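Long-range contacts in predicted ATPase of the ABC class (Vibrio vulnificus, PDB 5D6A), which is a predicted ATPase of the ABC class that binds the ATP analogue AMP-PNP and probably hydrolyses ATP, its biological role being unknown: residues 27-32 with 157-162; 44-49 with 57-62; 71-76 with 144-149. All blocks are in the same frame, centred on the assembly; numbering follows the deposited sequence.

Contact 1: 27-32 with 157-162; sequences QLIAKL and KAINII
Leu-32 and Ile-159 form the tight part of this contact, their side chains running past one another in opposite senses. The CD2 branch of Leu-32 lies 3.4 Å from CG1 of Ile-159 and also meets the neighbouring residue, 4.1 Å from CB of Ala-158. A chi1 of -173° turns CG of Leu-32 away from the backbone N, sends the isobutyl group across the gap and brings one methyl, CD2, against both residues. The packing joins helix 23-33 to helix 155-172 as a nearly antiparallel pair; the axes of the two short segments come within 10.3 Å, at 159° to each other, and no hydrogen bond spans them. Leu-28 also touches Tyr-50 of strand 48-51, and Leu-32 touches Ile-46, just ahead of that strand. Away from Leu-32 the fit is looser. CD2 of Leu-28 comes no nearer than 4.4 Å to CG2 of Ile-162, although both residues are buried. Ile-29 and Ile-159, each partly exposed, border the solvent side of the interface; there CD1 of Ile-159 stands 4.3 Å from the carbonyl O of Ile-29, and Ile-29 has a further neighbour in Thr-163.

Contact 2: 44-49 with 57-62; sequences QQIKGQ and LFIDHI
Gln-49 and Phe-58 lie side by side on one face of the sheet and point the same way, the amide plane turned 31° from the ring plane. Extended beyond CG (chi2 -179°), Gln-49 follows the ring with its whole length and places CD 3.4 Å from CE2 of Phe-58. On the other face, Ile-59 meets Ile-46, which precedes the first strand, at an oblique angle, CG2 of Ile-46 against CD1 of Ile-59. Lys-47 instead curls back, bent at chi2, chi3 and chi4, so that its CD and CE methylenes run beside the carbonyl oxygens of Ile-59 and Asp-60, and CE lies 3.7 Å from CG1 of Ile-62. Gly-48 pairs with Ile-59 in antiparallel register: Ile-59 N donates to Gly-48 O at 3.1 Å, while the return bond from Gly-48 N to Ile-59 O is weak at 3.4 Å. The positive phi of Gly-48 (140°) belongs to a backbone shape that itself calls for glycine. This pair lies near the open end of the beta hairpin formed by strands 48-51 and 56-61. Helix 23-33 covers Ile-46 with Leu-28, and strand 71-78 flanks strand 56-61, bringing Arg-74 into a cation-pi contact with Phe-58.

Contact 3: 71-76 with 144-149; sequences SRFRAF and VNLPAE
Ser-71 opens the contact by pairing with Val-144 as an antiparallel hydrogen-bonded pair. The two backbone bonds are unequal: Val-144 N donates to Ser-71 O at 2.7 Å, whereas the bond from Ser-71 N to Val-144 O, at 3.3 Å, is weak. The side chain of Ser-71 leaves on the same face of the sheet as that of Val-144. Its OG sits beside the backbone N (chi1 -63°), where it lies 3.4 Å from the CD1 methyl of Leu-146. Gln-63 ties both segments together, its backbone N bonded to this buried hydroxyl, which is thereby satisfied, and its side-chain oxygen accepting a bond from the backbone N of Leu-146.

Two residues on, Phe-73 offers one face of its ring to Val-144. The CG2 methyl of Val-144 stands over that face in a CH-pi contact, 3.7 Å from the centroid and 18° off the ring normal, displaced somewhat toward the rim. CB of Val-144 follows over the same ring, 3.5 Å from CE1 of Phe-73. Leu-146 adds a looser apolar contact, its CD2 4.4 Å from CZ of Phe-73. Leu-57 and Ile-59 of strand 56-61 also pack against Phe-73.

Farther along, the chain draws away from segment 144-149. From Phe-73 onward the strand pairs with earlier residues of strand 137-144, through backbone bonds of Phe-73 with Phe-142 and Ala-75 with Leu-140. The Ser-71 and Val-144 pair therefore marks one end of an antiparallel strand pairing in the N-terminal region, part of a helix-on-sheet layer in which helix 155-172 packs apolar side chains against one face of an antiparallel sheet.

The three contacts cluster in the N-terminal region, their centres 9 to 12 Å apart and about 28 to 39 Å from the centre of the chain. Along the sequence contact 1 is outermost, bringing together residues 125 positions apart; contacts 2 and 3 follow one another within that span. Contacts 2 and 3 share an antiparallel sheet through the adjacent strands 56-61 and 71-78, coupled by the Asp-60 and Arg-74 salt bridge. Contact 1 brings helix 155-172 against this sheet, Ile-162 reaching Leu-57 of strand 56-61 and Ile-161 reaching Val-144 of contact 3. Together they build a compact helix-on-sheet unit, whose segments contribute no residue to the AMP-PNP pocket.

Contact 1: 27-32 with 157-162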
ATOM      1  N   GLN A  27     -16.105  33.814  32.215  1.00 89.81           N
ATOM      2  CA  GLN A  27     -15.497  34.826  31.363  1.00 90.58           C
ATOM      3  C   GLN A  27     -15.555  34.328  29.923  1.00 88.82           C
ATOM      4  O   GLN A  27     -15.904  35.073  29.009  1.00 89.33           O
ATOM      5  CB  GLN A  27     -14.038  35.055  31.775  1.00 90.50           C
ATOM      6  CG  GLN A  27     -13.354  36.242  31.113  1.00 91.95           C
ATOM      7  CD  GLN A  27     -13.869  37.580  31.615  1.00 95.91           C
ATOM      8  OE1 GLN A  27     -14.740  37.642  32.485  1.00 96.39           O
ATOM      9  NE2 GLN A  27     -13.319  38.662  31.075  1.00 97.86           N
ATOM     10  N   LEU A  28     -15.210  33.055  29.737  1.00 86.95           N
ATOM     11  CA  LEU A  28     -15.232  32.431  28.419  1.00 84.88           C
ATOM     12  C   LEU A  28     -16.658  32.311  27.894  1.00 85.44           C
ATOM     13  O   LEU A  28     -16.923  32.637  26.739  1.00 87.12           O
ATOM     14  CB  LEU A  28     -14.573  31.050  28.467  1.00 82.11           C
ATOM     15  CG  LEU A  28     -14.636  30.225  27.177  1.00 81.03           C
ATOM     16  CD1 LEU A  28     -14.074  30.998  25.993  1.00 81.45           C
ATOM     17  CD2 LEU A  28     -13.905  28.904  27.363  1.00 78.99           C
ATOM     18  N   ILE A  29     -17.568  31.833  28.740  1.00 85.25           N
ATOM     19  CA  ILE A  29     -18.976  31.692  28.359  1.00 86.10           C
ATOM     20  C   ILE A  29     -19.500  32.994  27.763  1.00 89.15           C
ATOM     21  O   ILE A  29     -19.969  33.017  26.625  1.00 88.04           O
ATOM     22  CB  ILE A  29     -19.856  31.280  29.560  1.00 86.28           C
ATOM     23  CG1 ILE A  29     -19.580  29.826  29.948  1.00 84.11           C
ATOM     24  CG2 ILE A  29     -21.334  31.429  29.217  1.00 87.85           C
ATOM     25  CD1 ILE A  29     -20.252  29.384  31.232  1.00 85.66           C
ATOM     26  N   ALA A  30     -19.402  34.073  28.536  1.00 92.91           N
ATOM     27  CA  ALA A  30     -19.865  35.392  28.100  1.00 96.65           C
ATOM     28  C   ALA A  30     -19.154  35.847  26.826  1.00 96.46           C
ATOM     29  O   ALA A  30     -19.771  36.438  25.938  1.00 97.68           O
ATOM     30  CB  ALA A  30     -19.662  36.412  29.209  1.00 99.41           C
ATOM     31  N   LYS A  31     -17.855  35.566  26.750  1.00 95.37           N
ATOM     32  CA  LYS A  31     -17.040  35.926  25.591  1.00 95.38           C
ATOM     33  C   LYS A  31     -17.446  35.110  24.364  1.00 93.89           C
ATOM     34  O   LYS A  31     -17.317  35.567  23.227  1.00 93.86           O
ATOM     35  CB  LYS A  31     -15.559  35.694  25.908  1.00 94.21           C
ATOM     36  CG  LYS A  31     -14.590  36.080  24.799  1.00 94.44           C
ATOM     37  CD  LYS A  31     -13.150  35.863  25.236  1.00 93.17           C
ATOM     38  CE  LYS A  31     -12.166  36.294  24.161  1.00 92.52           C
ATOM     39  NZ  LYS A  31     -10.756  36.103  24.597  1.00 91.62           N
ATOM     40  N   LEU A  32     -17.943  33.903  24.610  1.00 92.91           N
ATOM     41  CA  LEU A  32     -18.355  33.000  23.542  1.00 91.53           C
ATOM     42  C   LEU A  32     -19.759  33.338  23.020  1.00 91.72           C
ATOM     43  O   LEU A  32     -20.042  33.141  21.839  1.00 91.25           O
ATOM     44  CB  LEU A  32     -18.273  31.549  24.040  1.00 90.44           C
ATOM     45  CG  LEU A  32     -18.498  30.391  23.064  1.00 90.47           C
ATOM     46  CD1 LEU A  32     -17.606  30.491  21.836  1.00 89.58           C
ATOM     47  CD2 LEU A  32     -18.256  29.067  23.778  1.00 88.93           C
ATOM     48  N   LYS A 157     -24.147  25.873  21.035  1.00 71.56           N
ATOM     49  CA  LYS A 157     -23.722  24.486  20.897  1.00 68.78           C
ATOM     50  C   LYS A 157     -22.282  24.402  21.408  1.00 66.21           C
ATOM     51  O   LYS A 157     -21.943  23.521  22.196  1.00 64.95           O
ATOM     52  CB  LYS A 157     -23.793  24.036  19.433  1.00 69.38           C
ATOM     53  CG  LYS A 157     -24.136  22.563  19.230  1.00 69.64           C
ATOM     54  CD  LYS A 157     -23.312  21.612  20.081  1.00 68.54           C
ATOM     55  CE  LYS A 157     -23.734  20.171  19.844  1.00 68.96           C
ATOM     56  NZ  LYS A 157     -23.012  19.220  20.734  1.00 68.08           N
ATOM     57  N   ALA A 158     -21.448  25.341  20.960  1.00 65.16           N
ATOM     58  CA  ALA A 158     -20.043  25.405  21.370  1.00 62.90           C
ATOM     59  C   ALA A 158     -19.911  25.475  22.891  1.00 61.63           C
ATOM     60  O   ALA A 158     -19.032  24.837  23.472  1.00 59.53           O
ATOM     61  CB  ALA A 158     -19.358  26.600  20.724  1.00 63.86           C
ATOM     62  N   ILE A 159     -20.783  26.259  23.522  1.00 62.36           N
ATOM     63  CA  ILE A 159     -20.805  26.393  24.978  1.00 62.24           C
ATOM     64  C   ILE A 159     -21.111  25.035  25.604  1.00 60.92           C
ATOM     65  O   ILE A 159     -20.415  24.591  26.518  1.00 60.46           O
ATOM     66  CB  ILE A 159     -21.866  27.424  25.438  1.00 64.67           C
ATOM     67  CG1 ILE A 159     -21.458  28.842  25.024  1.00 65.81           C
ATOM     68  CG2 ILE A 159     -22.033  27.405  26.951  1.00 65.15           C
ATOM     69  CD1 ILE A 159     -22.518  29.888  25.292  1.00 67.89           C
ATOM     70  N   ASN A 160     -22.147  24.377  25.092  1.00 60.64           N
ATOM     71  CA  ASN A 160     -22.561  23.065  25.587  1.00 59.74           C
ATOM     72  C   ASN A 160     -21.418  22.045  25.538  1.00 57.18           C
ATOM     73  O   ASN A 160     -21.230  21.263  26.467  1.00 55.58           O
ATOM     74  CB  ASN A 160     -23.752  22.551  24.766  1.00 60.60           C
ATOM     75  CG  ASN A 160     -24.319  21.250  25.304  1.00 60.31           C
ATOM     76  OD1 ASN A 160     -24.311  21.010  26.512  1.00 60.76           O
ATOM     77  ND2 ASN A 160     -24.840  20.415  24.410  1.00 60.24           N
ATOM     78  N   ILE A 161     -20.656  22.069  24.450  1.00 56.66           N
ATOM     79  CA  ILE A 161     -19.536  21.148  24.266  1.00 54.89           C
ATOM     80  C   ILE A 161     -18.351  21.465  25.177  1.00 53.46           C
ATOM     81  O   ILE A 161     -17.873  20.604  25.917  1.00 52.40           O
ATOM     82  CB  ILE A 161     -19.009  21.187  22.810  1.00 54.80           C
ATOM     83  CG1 ILE A 161     -20.118  20.808  21.819  1.00 55.90           C
ATOM     84  CG2 ILE A 161     -17.810  20.255  22.653  1.00 53.30           C
ATOM     85  CD1 ILE A 161     -19.699  20.883  20.364  1.00 55.99           C
ATOM     86  N   ILE A 162     -17.894  22.710  25.115  1.00 53.48           N
ATOM     87  CA  ILE A 162     -16.700  23.146  25.844  1.00 53.02           C
ATOM     88  C   ILE A 162     -16.876  23.432  27.336  1.00 52.71           C
ATOM     89  O   ILE A 162     -15.979  23.128  28.124  1.00 50.80           O
ATOM     90  CB  ILE A 162     -16.116  24.417  25.185  1.00 54.24           C
ATOM     91  CG1 ILE A 162     -15.830  24.164  23.698  1.00 54.20           C
ATOM     92  CG2 ILE A 162     -14.850  24.867  25.907  1.00 54.45           C
ATOM     93  CD1 ILE A 162     -15.408  25.399  22.930  1.00 55.58           C
TER

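Contact 2: 44-49 with 57-62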
ATOM      1  N   GLN A  44     -11.128  32.356  16.234  1.00 72.39           N
ATOM      2  CA  GLN A  44      -9.740  32.711  16.546  1.00 72.82           C
ATOM      3  C   GLN A  44      -9.611  33.481  17.859  1.00 72.69           C
ATOM      4  O   GLN A  44      -8.562  33.445  18.501  1.00 73.26           O
ATOM      5  CB  GLN A  44      -9.134  33.546  15.410  1.00 76.17           C
ATOM      6  CG  GLN A  44      -8.855  32.761  14.139  1.00 76.39           C
ATOM      7  CD  GLN A  44      -7.772  31.720  14.333  1.00 75.52           C
ATOM      8  OE1 GLN A  44      -6.886  31.879  15.176  1.00 76.03           O
ATOM      9  NE2 GLN A  44      -7.828  30.650  13.545  1.00 74.83           N
ATOM     10  N   GLN A  45     -10.680  34.171  18.251  1.00 72.51           N
ATOM     11  CA  GLN A  45     -10.694  34.956  19.486  1.00 73.76           C
ATOM     12  C   GLN A  45     -10.758  34.080  20.741  1.00 71.26           C
ATOM     13  O   GLN A  45     -10.446  34.539  21.839  1.00 72.24           O
ATOM     14  CB  GLN A  45     -11.871  35.938  19.468  1.00 76.82           C
ATOM     15  CG  GLN A  45     -11.811  36.949  18.328  1.00 79.60           C
ATOM     16  CD  GLN A  45     -13.029  37.849  18.267  1.00 82.76           C
ATOM     17  OE1 GLN A  45     -13.858  37.860  19.177  1.00 83.73           O
ATOM     18  NE2 GLN A  45     -13.143  38.612  17.187  1.00 85.38           N
ATOM     19  N   ILE A  46     -11.164  32.825  20.573  1.00 69.39           N
ATOM     20  CA  ILE A  46     -11.263  31.873  21.679  1.00 67.59           C
ATOM     21  C   ILE A  46      -9.877  31.377  22.091  1.00 65.00           C
ATOM     22  O   ILE A  46      -9.670  30.968  23.234  1.00 62.95           O
ATOM     23  CB  ILE A  46     -12.153  30.669  21.286  1.00 67.64           C
ATOM     24  CG1 ILE A  46     -13.559  31.145  20.904  1.00 70.36           C
ATOM     25  CG2 ILE A  46     -12.230  29.649  22.409  1.00 66.85           C
ATOM     26  CD1 ILE A  46     -14.255  31.950  21.982  1.00 72.34           C
ATOM     27  N   LYS A  47      -8.937  31.423  21.149  1.00 64.10           N
ATOM     28  CA  LYS A  47      -7.558  30.994  21.371  1.00 61.73           C
ATOM     29  C   LYS A  47      -7.011  31.524  22.696  1.00 61.55           C
ATOM     30  O   LYS A  47      -7.186  32.700  23.011  1.00 63.66           O
ATOM     31  CB  LYS A  47      -6.675  31.524  20.236  1.00 63.49           C
ATOM     32  CG  LYS A  47      -5.253  30.981  20.226  1.00 62.85           C
ATOM     33  CD  LYS A  47      -5.198  29.575  19.663  1.00 60.58           C
ATOM     34  CE  LYS A  47      -5.291  29.557  18.143  1.00 60.62           C
ATOM     35  NZ  LYS A  47      -4.061  30.095  17.499  1.00 61.50           N
ATOM     36  N   GLY A  48      -6.343  30.664  23.463  1.00 59.08           N
ATOM     37  CA  GLY A  48      -5.750  31.077  24.736  1.00 59.84           C
ATOM     38  C   GLY A  48      -5.895  30.072  25.859  1.00 58.49           C
ATOM     39  O   GLY A  48      -6.336  28.944  25.649  1.00 56.77           O
ATOM     40  N   GLN A  49      -5.507  30.497  27.058  1.00 60.73           N
ATOM     41  CA  GLN A  49      -5.588  29.667  28.256  1.00 61.24           C
ATOM     42  C   GLN A  49      -6.753  30.111  29.134  1.00 62.79           C
ATOM     43  O   GLN A  49      -7.050  31.305  29.234  1.00 63.83           O
ATOM     44  CB  GLN A  49      -4.286  29.762  29.060  1.00 63.05           C
ATOM     45  CG  GLN A  49      -4.288  28.960  30.358  1.00 62.73           C
ATOM     46  CD  GLN A  49      -2.997  29.094  31.143  1.00 63.83           C
ATOM     47  OE1 GLN A  49      -2.082  29.815  30.743  1.00 65.39           O
ATOM     48  NE2 GLN A  49      -2.917  28.398  32.271  1.00 63.62           N
ATOM     49  N   LEU A  57      -7.527  24.912  30.965  1.00 53.98           N
ATOM     50  CA  LEU A  57      -7.906  24.549  29.605  1.00 52.45           C
ATOM     51  C   LEU A  57      -7.074  25.343  28.614  1.00 53.39           C
ATOM     52  O   LEU A  57      -6.963  26.564  28.726  1.00 55.84           O
ATOM     53  CB  LEU A  57      -9.390  24.824  29.369  1.00 52.73           C
ATOM     54  CG  LEU A  57      -9.958  24.394  28.011  1.00 51.35           C
ATOM     55  CD1 LEU A  57      -9.787  22.897  27.791  1.00 48.87           C
ATOM     56  CD2 LEU A  57     -11.425  24.781  27.904  1.00 52.74           C
ATOM     57  N   PHE A  58      -6.495  24.644  27.644  1.00 53.10           N
ATOM     58  CA  PHE A  58      -5.672  25.270  26.618  1.00 54.16           C
ATOM     59  C   PHE A  58      -6.270  25.009  25.240  1.00 53.61           C
ATOM     60  O   PHE A  58      -6.546  23.866  24.886  1.00 52.14           O
ATOM     61  CB  PHE A  58      -4.245  24.719  26.673  1.00 53.60           C
ATOM     62  CG  PHE A  58      -3.564  24.931  27.994  1.00 54.99           C
ATOM     63  CD1 PHE A  58      -3.694  23.998  29.015  1.00 53.99           C
ATOM     64  CD2 PHE A  58      -2.790  26.063  28.220  1.00 57.01           C
ATOM     65  CE1 PHE A  58      -3.068  24.191  30.237  1.00 55.52           C
ATOM     66  CE2 PHE A  58      -2.162  26.262  29.439  1.00 58.22           C
ATOM     67  CZ  PHE A  58      -2.302  25.326  30.448  1.00 57.59           C
ATOM     68  N   ILE A  59      -6.477  26.079  24.477  1.00 56.26           N
ATOM     69  CA  ILE A  59      -7.006  25.992  23.118  1.00 56.85           C
ATOM     70  C   ILE A  59      -5.868  26.477  22.224  1.00 58.79           C
ATOM     71  O   ILE A  59      -5.663  27.679  22.066  1.00 61.18           O
ATOM     72  CB  ILE A  59      -8.276  26.846  22.963  1.00 58.51           C
ATOM     73  CG1 ILE A  59      -9.289  26.444  24.045  1.00 58.22           C
ATOM     74  CG2 ILE A  59      -8.859  26.686  21.565  1.00 58.59           C
ATOM     75  CD1 ILE A  59     -10.598  27.198  24.014  1.00 59.27           C
ATOM     76  N   ASP A  60      -5.134  25.526  21.652  1.00 59.08           N
ATOM     77  CA  ASP A  60      -3.927  25.817  20.868  1.00 60.74           C
ATOM     78  C   ASP A  60      -4.103  26.182  19.400  1.00 60.60           C
ATOM     79  O   ASP A  60      -3.533  27.172  18.940  1.00 64.64           O
ATOM     80  CB  ASP A  60      -2.981  24.620  20.956  1.00 61.52           C
ATOM     81  CG  ASP A  60      -2.575  24.305  22.379  1.00 62.33           C
ATOM     82  OD1 ASP A  60      -2.504  25.236  23.208  1.00 65.10           O
ATOM     83  OD2 ASP A  60      -2.310  23.121  22.667  1.00 63.11           O
ATOM     84  N   HIS A  61      -4.835  25.370  18.650  1.00 58.05           N
ATOM     85  CA  HIS A  61      -5.035  25.650  17.232  1.00 58.26           C
ATOM     86  C   HIS A  61      -6.501  25.612  16.857  1.00 58.40           C
ATOM     87  O   HIS A  61      -7.180  24.613  17.071  1.00 57.62           O
ATOM     88  CB  HIS A  61      -4.257  24.664  16.360  1.00 57.14           C
ATOM     89  CG  HIS A  61      -4.451  24.886  14.892  1.00 58.77           C
ATOM     90  ND1 HIS A  61      -3.754  25.842  14.185  1.00 60.84           N
ATOM     91  CD2 HIS A  61      -5.274  24.285  14.000  1.00 59.27           C
ATOM     92  CE1 HIS A  61      -4.137  25.820  12.920  1.00 62.12           C
ATOM     93  NE2 HIS A  61      -5.058  24.883  12.781  1.00 61.50           N
ATOM     94  N   ILE A  62      -6.974  26.713  16.287  1.00 60.13           N
ATOM     95  CA  ILE A  62      -8.354  26.832  15.858  1.00 62.08           C
ATOM     96  C   ILE A  62      -8.448  26.511  14.371  1.00 64.03           C
ATOM     97  O   ILE A  62      -7.809  27.166  13.546  1.00 67.32           O
ATOM     98  CB  ILE A  62      -8.887  28.262  16.093  1.00 64.30           C
ATOM     99  CG1 ILE A  62      -8.803  28.637  17.579  1.00 63.85           C
ATOM    100  CG2 ILE A  62     -10.317  28.398  15.587  1.00 65.29           C
ATOM    101  CD1 ILE A  62      -9.629  27.761  18.498  1.00 62.73           C
TER

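Contact 3: 71-76 with 144-149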
ATOM      1  N   SER A  71     -10.068  21.404  15.816  1.00 49.54           N
ATOM      2  CA  SER A  71      -9.263  22.289  16.649  1.00 49.51           C
ATOM      3  C   SER A  71      -8.617  21.508  17.782  1.00 47.39           C
ATOM      4  O   SER A  71      -9.255  20.650  18.391  1.00 46.90           O
ATOM      5  CB  SER A  71     -10.120  23.415  17.228  1.00 50.72           C
ATOM      6  OG  SER A  71     -10.656  24.226  16.203  1.00 52.27           O
ATOM      7  N   ARG A  72      -7.353  21.819  18.062  1.00 46.44           N
ATOM      8  CA  ARG A  72      -6.595  21.139  19.106  1.00 44.34           C
ATOM      9  C   ARG A  72      -6.794  21.787  20.477  1.00 44.50           C
ATOM     10  O   ARG A  72      -6.732  23.012  20.616  1.00 45.60           O
ATOM     11  CB  ARG A  72      -5.106  21.141  18.763  1.00 43.97           C
ATOM     12  CG  ARG A  72      -4.754  20.501  17.430  1.00 43.92           C
ATOM     13  CD  ARG A  72      -3.248  20.491  17.242  1.00 43.89           C
ATOM     14  NE  ARG A  72      -2.821  19.927  15.962  1.00 44.81           N
ATOM     15  CZ  ARG A  72      -2.626  18.629  15.718  1.00 43.63           C
ATOM     16  NH1 ARG A  72      -2.845  17.713  16.657  1.00 42.01           N
ATOM     17  NH2 ARG A  72      -2.222  18.243  14.515  1.00 44.39           N
ATOM     18  N   PHE A  73      -7.033  20.943  21.480  1.00 43.09           N
ATOM     19  CA  PHE A  73      -7.239  21.363  22.865  1.00 42.96           C
ATOM     20  C   PHE A  73      -6.318  20.582  23.799  1.00 40.91           C
ATOM     21  O   PHE A  73      -5.852  19.497  23.457  1.00 39.56           O
ATOM     22  CB  PHE A  73      -8.689  21.100  23.290  1.00 44.11           C
ATOM     23  CG  PHE A  73      -9.676  22.126  22.804  1.00 46.39           C
ATOM     24  CD1 PHE A  73      -9.922  22.299  21.449  1.00 47.00           C
ATOM     25  CD2 PHE A  73     -10.409  22.877  23.716  1.00 48.04           C
ATOM     26  CE1 PHE A  73     -10.846  23.235  21.013  1.00 48.99           C
ATOM     27  CE2 PHE A  73     -11.341  23.807  23.285  1.00 49.68           C
ATOM     28  CZ  PHE A  73     -11.560  23.987  21.931  1.00 50.32           C
ATOM     29  N   ARG A  74      -6.056  21.145  24.973  1.00 40.96           N
ATOM     30  CA  ARG A  74      -5.247  20.484  25.995  1.00 41.08           C
ATOM     31  C   ARG A  74      -5.809  20.841  27.355  1.00 42.31           C
ATOM     32  O   ARG A  74      -6.335  21.935  27.543  1.00 44.00           O
ATOM     33  CB  ARG A  74      -3.773  20.892  25.923  1.00 42.17           C
ATOM     34  CG  ARG A  74      -3.082  20.516  24.624  1.00 41.90           C
ATOM     35  CD  ARG A  74      -1.587  20.801  24.654  1.00 42.68           C
ATOM     36  NE  ARG A  74      -1.282  22.215  24.890  1.00 44.68           N
ATOM     37  CZ  ARG A  74      -0.939  22.747  26.064  1.00 46.36           C
ATOM     38  NH1 ARG A  74      -0.819  21.998  27.157  1.00 46.32           N
ATOM     39  NH2 ARG A  74      -0.695  24.049  26.142  1.00 49.12           N
ATOM     40  N   ALA A  75      -5.705  19.916  28.301  1.00 42.22           N
ATOM     41  CA  ALA A  75      -6.207  20.146  29.650  1.00 43.71           C
ATOM     42  C   ALA A  75      -5.210  19.623  30.667  1.00 44.60           C
ATOM     43  O   ALA A  75      -4.648  18.545  30.494  1.00 43.58           O
ATOM     44  CB  ALA A  75      -7.554  19.471  29.835  1.00 43.28           C
ATOM     45  N   PHE A  76      -5.003  20.387  31.734  1.00 47.06           N
ATOM     46  CA  PHE A  76      -4.061  20.001  32.776  1.00 48.22           C
ATOM     47  C   PHE A  76      -4.730  19.859  34.136  1.00 48.95           C
ATOM     48  O   PHE A  76      -5.576  20.669  34.503  1.00 49.35           O
ATOM     49  CB  PHE A  76      -2.927  21.025  32.859  1.00 50.26           C
ATOM     50  CG  PHE A  76      -2.003  20.805  34.018  1.00 51.85           C
ATOM     51  CD1 PHE A  76      -1.001  19.849  33.950  1.00 50.83           C
ATOM     52  CD2 PHE A  76      -2.139  21.552  35.182  1.00 55.08           C
ATOM     53  CE1 PHE A  76      -0.150  19.640  35.020  1.00 53.35           C
ATOM     54  CE2 PHE A  76      -1.294  21.349  36.255  1.00 57.17           C
ATOM     55  CZ  PHE A  76      -0.296  20.393  36.174  1.00 56.58           C
ATOM     56  N   VAL A 144     -11.324  19.059  19.225  1.00 45.61           N
ATOM     57  CA  VAL A 144     -12.717  19.470  19.395  1.00 47.03           C
ATOM     58  C   VAL A 144     -13.204  20.106  18.095  1.00 49.03           C
ATOM     59  O   VAL A 144     -12.776  21.201  17.735  1.00 50.32           O
ATOM     60  CB  VAL A 144     -12.893  20.479  20.550  1.00 47.38           C
ATOM     61  CG1 VAL A 144     -14.336  20.968  20.628  1.00 48.72           C
ATOM     62  CG2 VAL A 144     -12.463  19.859  21.872  1.00 46.51           C
ATOM     63  N   ASN A 145     -14.089  19.411  17.390  1.00 50.02           N
ATOM     64  CA  ASN A 145     -14.629  19.915  16.138  1.00 52.20           C
ATOM     65  C   ASN A 145     -15.670  20.999  16.430  1.00 54.66           C
ATOM     66  O   ASN A 145     -16.811  20.701  16.781  1.00 56.27           O
ATOM     67  CB  ASN A 145     -15.241  18.769  15.327  1.00 52.27           C
ATOM     68  CG  ASN A 145     -15.639  19.187  13.926  1.00 54.14           C
ATOM     69  OD1 ASN A 145     -15.482  20.343  13.537  1.00 55.61           O
ATOM     70  ND2 ASN A 145     -16.149  18.239  13.155  1.00 55.26           N
ATOM     71  N   LEU A 146     -15.259  22.257  16.288  1.00 56.46           N
ATOM     72  CA  LEU A 146     -16.134  23.400  16.562  1.00 59.67           C
ATOM     73  C   LEU A 146     -17.304  23.465  15.571  1.00 63.86           C
ATOM     74  O   LEU A 146     -17.090  23.443  14.357  1.00 65.48           O
ATOM     75  CB  LEU A 146     -15.322  24.699  16.534  1.00 59.70           C
ATOM     76  CG  LEU A 146     -14.165  24.772  17.541  1.00 57.15           C
ATOM     77  CD1 LEU A 146     -13.351  26.039  17.343  1.00 58.01           C
ATOM     78  CD2 LEU A 146     -14.675  24.686  18.972  1.00 56.39           C
ATOM     79  N   PRO A 147     -18.546  23.557  16.091  1.00 66.91           N
ATOM     80  CA  PRO A 147     -19.758  23.559  15.272  1.00 70.75           C
ATOM     81  C   PRO A 147     -20.134  24.901  14.651  1.00 75.20           C
ATOM     82  O   PRO A 147     -19.628  25.950  15.051  1.00 75.14           O
ATOM     83  CB  PRO A 147     -20.835  23.147  16.271  1.00 70.93           C
ATOM     84  CG  PRO A 147     -20.376  23.753  17.551  1.00 69.65           C
ATOM     85  CD  PRO A 147     -18.869  23.703  17.524  1.00 66.84           C
ATOM     86  N   ALA A 148     -21.045  24.837  13.683  1.00 79.85           N
ATOM     87  CA  ALA A 148     -21.529  26.011  12.974  1.00 84.67           C
ATOM     88  C   ALA A 148     -22.658  25.601  12.033  1.00 89.62           C
ATOM     89  O   ALA A 148     -22.782  24.425  11.686  1.00 89.23           O
ATOM     90  CB  ALA A 148     -20.395  26.656  12.188  1.00 84.66           C
ATOM     91  N   GLU A 149     -23.476  26.571  11.627  1.00 94.97           N
ATOM     92  CA  GLU A 149     -24.587  26.308  10.704  1.00100.29           C
ATOM     93  C   GLU A 149     -24.113  26.553   9.270  1.00101.85           C
ATOM     94  O   GLU A 149     -24.591  27.456   8.581  1.00104.91           O
ATOM     95  CB  GLU A 149     -25.816  27.169  11.050  1.00104.93           C
ATOM     96  CG  GLU A 149     -25.566  28.674  11.103  1.00107.55           C
ATOM     97  CD  GLU A 149     -26.821  29.487  11.377  1.00112.80           C
ATOM     98  OE1 GLU A 149     -27.885  28.886  11.635  1.00116.65           O
ATOM     99  OE2 GLU A 149     -26.742  30.735  11.337  1.00113.70           O
TER